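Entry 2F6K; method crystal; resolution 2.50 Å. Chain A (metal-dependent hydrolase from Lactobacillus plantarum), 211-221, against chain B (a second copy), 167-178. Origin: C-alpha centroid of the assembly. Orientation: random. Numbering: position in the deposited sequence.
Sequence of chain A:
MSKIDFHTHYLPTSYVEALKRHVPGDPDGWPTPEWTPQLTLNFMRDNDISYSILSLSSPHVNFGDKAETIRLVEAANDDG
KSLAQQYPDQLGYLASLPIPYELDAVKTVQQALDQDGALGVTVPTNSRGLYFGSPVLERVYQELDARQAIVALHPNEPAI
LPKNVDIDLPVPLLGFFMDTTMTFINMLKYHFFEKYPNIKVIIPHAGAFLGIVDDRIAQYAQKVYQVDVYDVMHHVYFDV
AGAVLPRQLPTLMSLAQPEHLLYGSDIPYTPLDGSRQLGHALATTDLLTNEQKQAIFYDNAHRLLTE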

# COMPACT_ATOMS: atom_id res chain seq x y z
N GLY A 211 17.03 6.30 19.09
CA GLY A 211 17.81 5.76 20.19
C GLY A 211 18.18 4.30 20.02
O GLY A 211 19.20 3.85 20.54
N ILE A 212 17.37 3.55 19.28
CA ILE A 212 17.66 2.14 19.06
C ILE A 212 18.17 1.76 17.67
O ILE A 212 19.02 0.87 17.54
CB ILE A 212 16.42 1.28 19.37
CG1 ILE A 212 16.13 1.32 20.88
CG2 ILE A 212 16.62 -0.16 18.87
CD1 ILE A 212 14.94 0.47 21.31
N VAL A 213 17.68 2.40 16.61
CA VAL A 213 18.14 2.04 15.26
C VAL A 213 19.51 2.55 14.87
O VAL A 213 20.22 1.92 14.08
CB VAL A 213 17.14 2.49 14.16
CG1 VAL A 213 15.95 1.59 14.16
CG2 VAL A 213 16.72 3.94 14.39
N ASP A 214 19.90 3.70 15.42
CA ASP A 214 21.20 4.28 15.08
C ASP A 214 22.32 3.25 15.07
O ASP A 214 23.05 3.13 14.09
CB ASP A 214 21.55 5.43 16.04
CG ASP A 214 20.78 6.71 15.72
OD1 ASP A 214 20.00 6.70 14.75
OD2 ASP A 214 20.96 7.72 16.44
N ASP A 215 22.45 2.48 16.15
CA ASP A 215 23.50 1.49 16.24
C ASP A 215 23.38 0.39 15.22
O ASP A 215 24.37 -0.25 14.86
CB ASP A 215 23.51 0.89 17.65
CG ASP A 215 23.84 1.93 18.69
OD1 ASP A 215 23.23 1.90 19.78
OD2 ASP A 215 24.72 2.78 18.43
N ARG A 216 22.17 0.18 14.73
CA ARG A 216 21.92 -0.87 13.76
C ARG A 216 22.26 -0.43 12.34
O ARG A 216 22.75 -1.22 11.54
CB ARG A 216 20.45 -1.28 13.83
CG ARG A 216 20.10 -2.59 13.13
CD ARG A 216 18.60 -2.84 13.23
NE ARG A 216 18.18 -4.05 12.54
CZ ARG A 216 18.48 -5.28 12.94
NH1 ARG A 216 19.20 -5.46 14.04
NH2 ARG A 216 18.07 -6.33 12.25
N ILE A 217 22.01 0.84 12.03
CA ILE A 217 22.27 1.36 10.70
C ILE A 217 23.61 2.08 10.57
O ILE A 217 24.05 2.40 9.47
CB ILE A 217 21.16 2.33 10.27
CG1 ILE A 217 21.23 3.60 11.12
CG2 ILE A 217 19.81 1.65 10.43
CD1 ILE A 217 20.21 4.65 10.74
N ALA A 218 24.24 2.34 11.71
CA ALA A 218 25.52 3.05 11.73
C ALA A 218 26.46 2.61 10.61
O ALA A 218 26.98 3.44 9.85
CB ALA A 218 26.19 2.89 13.09
N GLN A 219 26.68 1.31 10.49
CA GLN A 219 27.57 0.77 9.48
C GLN A 219 27.14 1.09 8.05
O GLN A 219 27.93 1.61 7.26
CB GLN A 219 27.67 -0.74 9.64
CG GLN A 219 29.07 -1.25 9.90
CD GLN A 219 29.08 -2.73 10.25
OE1 GLN A 219 28.56 -3.56 9.51
NE2 GLN A 219 29.68 -3.06 11.40
N TYR A 220 25.89 0.77 7.73
CA TYR A 220 25.36 1.01 6.39
C TYR A 220 25.42 2.49 6.05
O TYR A 220 25.85 2.87 4.97
CB TYR A 220 23.90 0.53 6.32
CG TYR A 220 23.27 0.65 4.95
CD1 TYR A 220 23.48 -0.32 3.96
CD2 TYR A 220 22.43 1.72 4.65
CE1 TYR A 220 22.87 -0.22 2.71
CE2 TYR A 220 21.81 1.83 3.40
CZ TYR A 220 22.04 0.86 2.44
OH TYR A 220 21.41 0.98 1.21
N ALA A 221 25.00 3.34 6.99
CA ALA A 221 25.01 4.78 6.76
C ALA A 221 26.41 5.30 6.50
O ALA A 221 26.60 6.23 5.70
CB ALA A 221 24.40 5.50 7.96
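Chain B 167-178: IDLPVPLLGFFM

What holds the two stretches together by polar contact? The extended side chain of Arg A216, with chi1, chi2 and chi3 all t, reaches across to chain B and grips one carbonyl with two nitrogens. Arg A216 NE donates to Pro B172 O at 2.8 Å, and Arg A216 NH2 donates to the same Pro B172 O, also at 2.8 Å. The N-H...O angles, 144° and 142°, are bent almost equally, as expected when one acceptor sits between two N-H groups at the guanidinium edge. Leu B173 O also lies near that edge, 3.4 Å from Arg A216 NE.

How does chain B run relative to chain A? Residues 211-221 of chain A belong to a longer helix, kinked where several backbone N atoms lack a bond to the preceding turn. Chain B arrives as a loop through Asp B168, whose phi is positive (73°), then through extended Leu B169 and Pro B170, before turning into a helix that continues past Met B178, a selenomethionine. The two helices run nearly antiparallel, at 157° between their N-to-C directions, and their axes approach to 9.5 Å. The closest backbone register pairs Ile A217 with Leu B173, CA to CA 6.0 Å, and Val A213 with Leu B174, CA to CA 7.1 Å.

What lies over the face of the arginine? Phe B177 does: its CE2 is 3.1 Å from Arg A216 CZ. The aliphatic part of the arginine also uses the ring, Arg A216 CD lying 3.8 Å from the centroid of the Phe B177 ring in a CH-pi contact over the face. At the edge of this ring, Ile A212 CG2 packs 3.9 Å from Phe B177 CE1.

What surrounds Tyr A220? Its ring has Pro B170 and Leu B173 over one face: Tyr A220 CZ is 3.3 Å from Pro B170 CD, and Tyr A220 CG is 3.5 Å from Leu B173 CD1, the latter a CH-pi contact. Leu B169 CD1 comes obliquely to 3.6 Å from Tyr A220 CE2. A water bonded to Ile B167 O at 2.7 Å is also weakly bonded to Tyr A220 OH at 3.4 Å.

What fills the space between the helices? Small apolar contacts do: Val A213 CG1 lies 3.9 Å from Leu B174 CD1, and Ile A217 CG2 lies 4.1 Å from Leu B173 CB. Together the stretches bury 577 Å², both sides summed.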

# COMPACT_ATOMS: atom_id res chain seq x y z
N ILE B 167 14.38 4.77 0.19
CA ILE B 167 14.55 3.99 -1.03
C ILE B 167 15.84 3.16 -1.04
O ILE B 167 16.94 3.70 -0.87
CB ILE B 167 14.54 4.90 -2.29
CG1 ILE B 167 13.14 5.50 -2.48
CG2 ILE B 167 14.96 4.10 -3.52
CD1 ILE B 167 13.00 6.38 -3.72
N ASP B 168 15.67 1.86 -1.23
CA ASP B 168 16.77 0.90 -1.28
C ASP B 168 17.43 0.58 0.06
O ASP B 168 18.48 -0.07 0.10
CB ASP B 168 17.84 1.36 -2.27
CG ASP B 168 17.34 1.36 -3.70
OD1 ASP B 168 16.82 0.30 -4.13
OD2 ASP B 168 17.46 2.40 -4.38
N LEU B 169 16.83 1.03 1.16
CA LEU B 169 17.39 0.73 2.48
C LEU B 169 17.10 -0.74 2.75
O LEU B 169 15.94 -1.15 2.74
CB LEU B 169 16.72 1.58 3.56
CG LEU B 169 17.26 1.32 4.97
CD1 LEU B 169 18.66 1.90 5.07
CD2 LEU B 169 16.33 1.94 6.01
N PRO B 170 18.14 -1.55 2.98
CA PRO B 170 17.89 -2.98 3.24
C PRO B 170 16.81 -3.16 4.32
O PRO B 170 16.79 -2.45 5.32
CB PRO B 170 19.26 -3.50 3.66
CG PRO B 170 20.20 -2.65 2.84
CD PRO B 170 19.59 -1.27 2.99
N VAL B 171 15.91 -4.11 4.08
CA VAL B 171 14.80 -4.40 4.98
C VAL B 171 15.18 -4.73 6.42
O VAL B 171 14.51 -4.29 7.36
CB VAL B 171 13.94 -5.55 4.41
CG1 VAL B 171 12.82 -5.91 5.38
CG2 VAL B 171 13.38 -5.15 3.06
N PRO B 172 16.24 -5.53 6.62
CA PRO B 172 16.66 -5.90 7.98
C PRO B 172 17.10 -4.73 8.88
O PRO B 172 17.05 -4.85 10.11
CB PRO B 172 17.80 -6.89 7.74
CG PRO B 172 17.43 -7.52 6.44
CD PRO B 172 17.00 -6.31 5.63
N LEU B 173 17.52 -3.63 8.28
CA LEU B 173 17.98 -2.47 9.03
C LEU B 173 16.90 -1.69 9.78
O LEU B 173 17.13 -1.22 10.88
CB LEU B 173 18.76 -1.52 8.12
CG LEU B 173 20.02 -2.07 7.45
CD1 LEU B 173 20.70 -0.96 6.67
CD2 LEU B 173 20.98 -2.62 8.50
N LEU B 174 15.72 -1.54 9.19
CA LEU B 174 14.63 -0.82 9.84
C LEU B 174 13.30 -1.58 9.71
O LEU B 174 12.50 -1.61 10.66
CB LEU B 174 14.49 0.58 9.22
CG LEU B 174 13.28 1.39 9.71
CD1 LEU B 174 13.47 1.76 11.17
CD2 LEU B 174 13.11 2.62 8.85
N GLY B 175 13.08 -2.19 8.55
CA GLY B 175 11.85 -2.93 8.32
C GLY B 175 11.60 -4.05 9.31
O GLY B 175 10.50 -4.17 9.87
N PHE B 176 12.61 -4.89 9.54
CA PHE B 176 12.45 -5.99 10.47
C PHE B 176 11.97 -5.49 11.84
O PHE B 176 11.04 -6.03 12.41
CB PHE B 176 13.77 -6.74 10.63
CG PHE B 176 14.02 -7.77 9.56
CD1 PHE B 176 13.11 -7.96 8.52
CD2 PHE B 176 15.17 -8.56 9.60
CE1 PHE B 176 13.35 -8.92 7.53
CE2 PHE B 176 15.41 -9.53 8.62
CZ PHE B 176 14.50 -9.72 7.59
N PHE B 177 12.61 -4.44 12.35
CA PHE B 177 12.23 -3.91 13.64
C PHE B 177 10.81 -3.39 13.66
O PHE B 177 10.07 -3.62 14.62
CB PHE B 177 13.19 -2.81 14.09
CG PHE B 177 14.43 -3.34 14.74
CD1 PHE B 177 15.06 -2.62 15.75
CD2 PHE B 177 14.96 -4.57 14.36
CE1 PHE B 177 16.19 -3.12 16.39
CE2 PHE B 177 16.10 -5.07 14.99
CZ PHE B 177 16.71 -4.34 16.01
N MSE B 178 10.42 -2.68 12.61
CA MSE B 178 9.06 -2.16 12.57
C MSE B 178 8.08 -3.32 12.59
O MSE B 178 7.05 -3.27 13.27
CB MSE B 178 8.86 -1.30 11.32
CG MSE B 178 9.76 -0.07 11.28
SE MSE B 178 9.31 1.21 9.87
CE MSE B 178 9.71 0.11 8.32
O HOH W 1 19.15 3.43 0.69